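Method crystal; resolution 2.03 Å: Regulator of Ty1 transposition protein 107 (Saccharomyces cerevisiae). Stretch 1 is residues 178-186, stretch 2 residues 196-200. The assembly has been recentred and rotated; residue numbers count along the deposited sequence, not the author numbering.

Stretch 1 178-186: TFEDIIPND
Stretch 2 (196-200) FKYVL

Stretch 1 opens with Thr178, makes a 3-10 turn over 179-181, is extended through Pro184 and then kinks at Asn185 (-83/86), where Asp186 N makes a weak hydrogen bond to Pro184 O, 3.1 Å. The 3-10 turn is held by Asp181 N to Thr178 O (3.0 Å) and Ile182 N to Phe179 O (2.9 Å). Asp181 (chi1 m) also accepts, with Thr178 N to Asp181 OD2 at 2.9 Å. Stretch 2 is loop at 196-197 and strand from 198 to 200. The register runs in opposite senses, but the chains cross obliquely: Pro184 CA lies 5.0 Å from Tyr198 CA, and Asn185 CA lies 5.1 Å from Lys197 CA. The contact buries 404 Å², both sides summed.

Phe196 (phi/psi -81/126, chi1 m) contributes mainly its carbonyl. Asn185 ND2 donates to Phe196 O at 3.1 Å with an angle of 154°. The Phe196 ring leads away from stretch 1.

Lys197 has phi/psi -69/-35, a bend just before the strand. Its carbonyl accepts the short bond from Asn185 N to Lys197 O, 2.6 Å and nearly straight at 167°. The Asn185 (chi1 t, chi2 40°) CA-to-CB bond points toward stretch 2. This one residue serves two successive carbonyls. The Lys197 CA-to-CB bond points away, yet the chain (t, p, t, m) passes Pro184, with Lys197 CE 3.6 Å from Pro184 CB, a contact through the aliphatic part of the lysine. Pro184 (-81/156, C-gamma endo) has no amide hydrogen to donate; its CA sits 3.2 Å from Lys197 O.

Tyr198 (-130/128, chi1 m, chi2 -82°) gives up the most surface of any residue here. Its CB points sideways, but the ring extends along stretch 1. The Ile182 (-80/124; m, t) CA-to-CB bond points toward stretch 2, and Ile182 CG2 lies 3.7 Å from Tyr198 CD1. Phe179 (chi1 t, chi2 84°) brings CE1 to 4.2 Å from Tyr198 CZ. Tyr198 OH lies near the plane of the Phe179 ring, at its edge, 3.6 Å from Phe179 CZ. The hydroxyl is hydrogen-bonded elsewhere in the structure.

Val199 (-126/127, chi1 t) joins stretch 1 through water 1. The water donates to Ile183 O at 2.8 Å and accepts from Val199 N at 3.1 Å, bridging the backbones. Val199 CG2 also packs 3.9 Å from Asn185 CB. The Ile183 (-93/145; p, t) CA-to-CB bond points away from stretch 2.

Leu200 (-135/142; m, p) continues the strand. Its side chain comes no closer than 4.7 Å to stretch 1.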

# COMPACT_ATOMS: atom_id res chain seq x y z
N THR C 178 23.57 22.10 24.94
CA THR C 178 24.18 23.29 24.39
C THR C 178 23.58 23.54 23.01
O THR C 178 22.88 22.68 22.48
CB THR C 178 25.67 23.08 24.15
OG1 THR C 178 25.84 22.07 23.15
CG2 THR C 178 26.37 22.66 25.44
N PHE C 179 23.89 24.69 22.43
CA PHE C 179 23.41 25.01 21.08
C PHE C 179 23.76 23.92 20.08
O PHE C 179 22.95 23.57 19.22
CB PHE C 179 23.94 26.36 20.61
CG PHE C 179 23.71 26.62 19.15
CD1 PHE C 179 22.51 27.13 18.70
CD2 PHE C 179 24.70 26.34 18.23
CE1 PHE C 179 22.29 27.37 17.36
CE2 PHE C 179 24.50 26.58 16.88
CZ PHE C 179 23.29 27.09 16.44
N GLU C 180 24.96 23.36 20.19
CA GLU C 180 25.40 22.37 19.22
C GLU C 180 24.51 21.12 19.19
O GLU C 180 24.46 20.41 18.19
CB GLU C 180 26.87 22.00 19.44
CG GLU C 180 27.86 23.11 19.05
CD GLU C 180 28.18 24.08 20.20
OE1 GLU C 180 27.50 24.03 21.25
OE2 GLU C 180 29.14 24.88 20.06
N ASP C 181 23.81 20.86 20.30
CA ASP C 181 22.87 19.73 20.37
C ASP C 181 21.58 19.97 19.59
O ASP C 181 20.86 19.03 19.27
CB ASP C 181 22.51 19.42 21.83
CG ASP C 181 23.71 19.00 22.65
OD1 ASP C 181 24.59 18.29 22.09
OD2 ASP C 181 23.79 19.39 23.84
N ILE C 182 21.27 21.23 19.31
CA ILE C 182 20.02 21.54 18.62
C ILE C 182 20.13 21.31 17.13
O ILE C 182 21.00 21.86 16.48
CB ILE C 182 19.62 22.99 18.87
CG1 ILE C 182 19.60 23.27 20.37
CG2 ILE C 182 18.26 23.27 18.25
CD1 ILE C 182 19.22 24.69 20.71
N ILE C 183 19.23 20.49 16.59
CA ILE C 183 19.20 20.25 15.16
C ILE C 183 18.22 21.20 14.46
O ILE C 183 17.18 21.56 15.01
CB ILE C 183 18.85 18.78 14.83
CG1 ILE C 183 17.37 18.49 15.07
CG2 ILE C 183 19.71 17.84 15.68
CD1 ILE C 183 16.94 17.11 14.56
N PRO C 184 18.56 21.63 13.24
CA PRO C 184 17.70 22.52 12.47
C PRO C 184 16.59 21.71 11.80
O PRO C 184 16.73 20.51 11.58
CB PRO C 184 18.65 23.07 11.41
CG PRO C 184 19.58 21.95 11.14
CD PRO C 184 19.74 21.20 12.46
N ASN C 185 15.48 22.37 11.49
CA ASN C 185 14.41 21.73 10.75
C ASN C 185 14.71 21.78 9.25
O ASN C 185 14.30 22.70 8.55
CB ASN C 185 13.10 22.44 11.05
CG ASN C 185 11.98 21.95 10.19
OD1 ASN C 185 11.86 20.76 9.91
ND2 ASN C 185 11.16 22.88 9.73
N ASP C 186 15.45 20.79 8.75
CA ASP C 186 15.84 20.78 7.35
C ASP C 186 14.76 20.12 6.51
O ASP C 186 14.34 19.00 6.80
CB ASP C 186 17.18 20.05 7.16
OD1 ASP C 186 17.29 21.13 5.04
OD2 ASP C 186 18.63 19.42 5.37
N PHE C 196 10.47 27.31 9.40
CA PHE C 196 11.17 27.57 10.64
C PHE C 196 12.48 26.80 10.65
O PHE C 196 12.50 25.60 10.42
CB PHE C 196 10.30 27.18 11.83
CG PHE C 196 9.20 28.15 12.10
CD1 PHE C 196 9.47 29.36 12.71
CD2 PHE C 196 7.89 27.85 11.74
CE1 PHE C 196 8.46 30.27 12.96
CE2 PHE C 196 6.87 28.75 11.99
CZ PHE C 196 7.16 29.97 12.61
N LYS C 197 13.59 27.50 10.89
CA LYS C 197 14.88 26.84 10.97
C LYS C 197 14.97 25.97 12.23
O LYS C 197 15.60 24.90 12.22
CB LYS C 197 16.00 27.88 10.93
CG LYS C 197 17.40 27.33 11.09
CD LYS C 197 17.83 26.58 9.85
CE LYS C 197 19.33 26.29 9.89
NZ LYS C 197 20.06 27.45 10.47
N TYR C 198 14.36 26.41 13.32
CA TYR C 198 14.41 25.64 14.56
C TYR C 198 13.03 25.44 15.15
O TYR C 198 12.30 26.40 15.39
CB TYR C 198 15.27 26.34 15.61
CG TYR C 198 16.69 26.53 15.19
CD1 TYR C 198 17.61 25.49 15.32
CD2 TYR C 198 17.12 27.73 14.66
CE1 TYR C 198 18.94 25.67 14.93
CE2 TYR C 198 18.43 27.92 14.28
CZ TYR C 198 19.34 26.89 14.42
OH TYR C 198 20.64 27.09 14.03
N VAL C 199 12.71 24.18 15.44
CA VAL C 199 11.43 23.83 15.99
C VAL C 199 11.68 23.04 17.24
O VAL C 199 12.42 22.05 17.22
CB VAL C 199 10.58 22.95 15.02
CG1 VAL C 199 9.19 22.78 15.57
CG2 VAL C 199 10.51 23.61 13.66
N LEU C 200 11.08 23.47 18.34
CA LEU C 200 11.29 22.81 19.62
C LEU C 200 9.96 22.61 20.31
O LEU C 200 9.09 23.49 20.26
CB LEU C 200 12.22 23.64 20.51
CG LEU C 200 13.60 24.03 19.95
CD1 LEU C 200 13.54 25.34 19.14
CD2 LEU C 200 14.60 24.20 21.08
O HOH W 1 14.50 21.92 14.23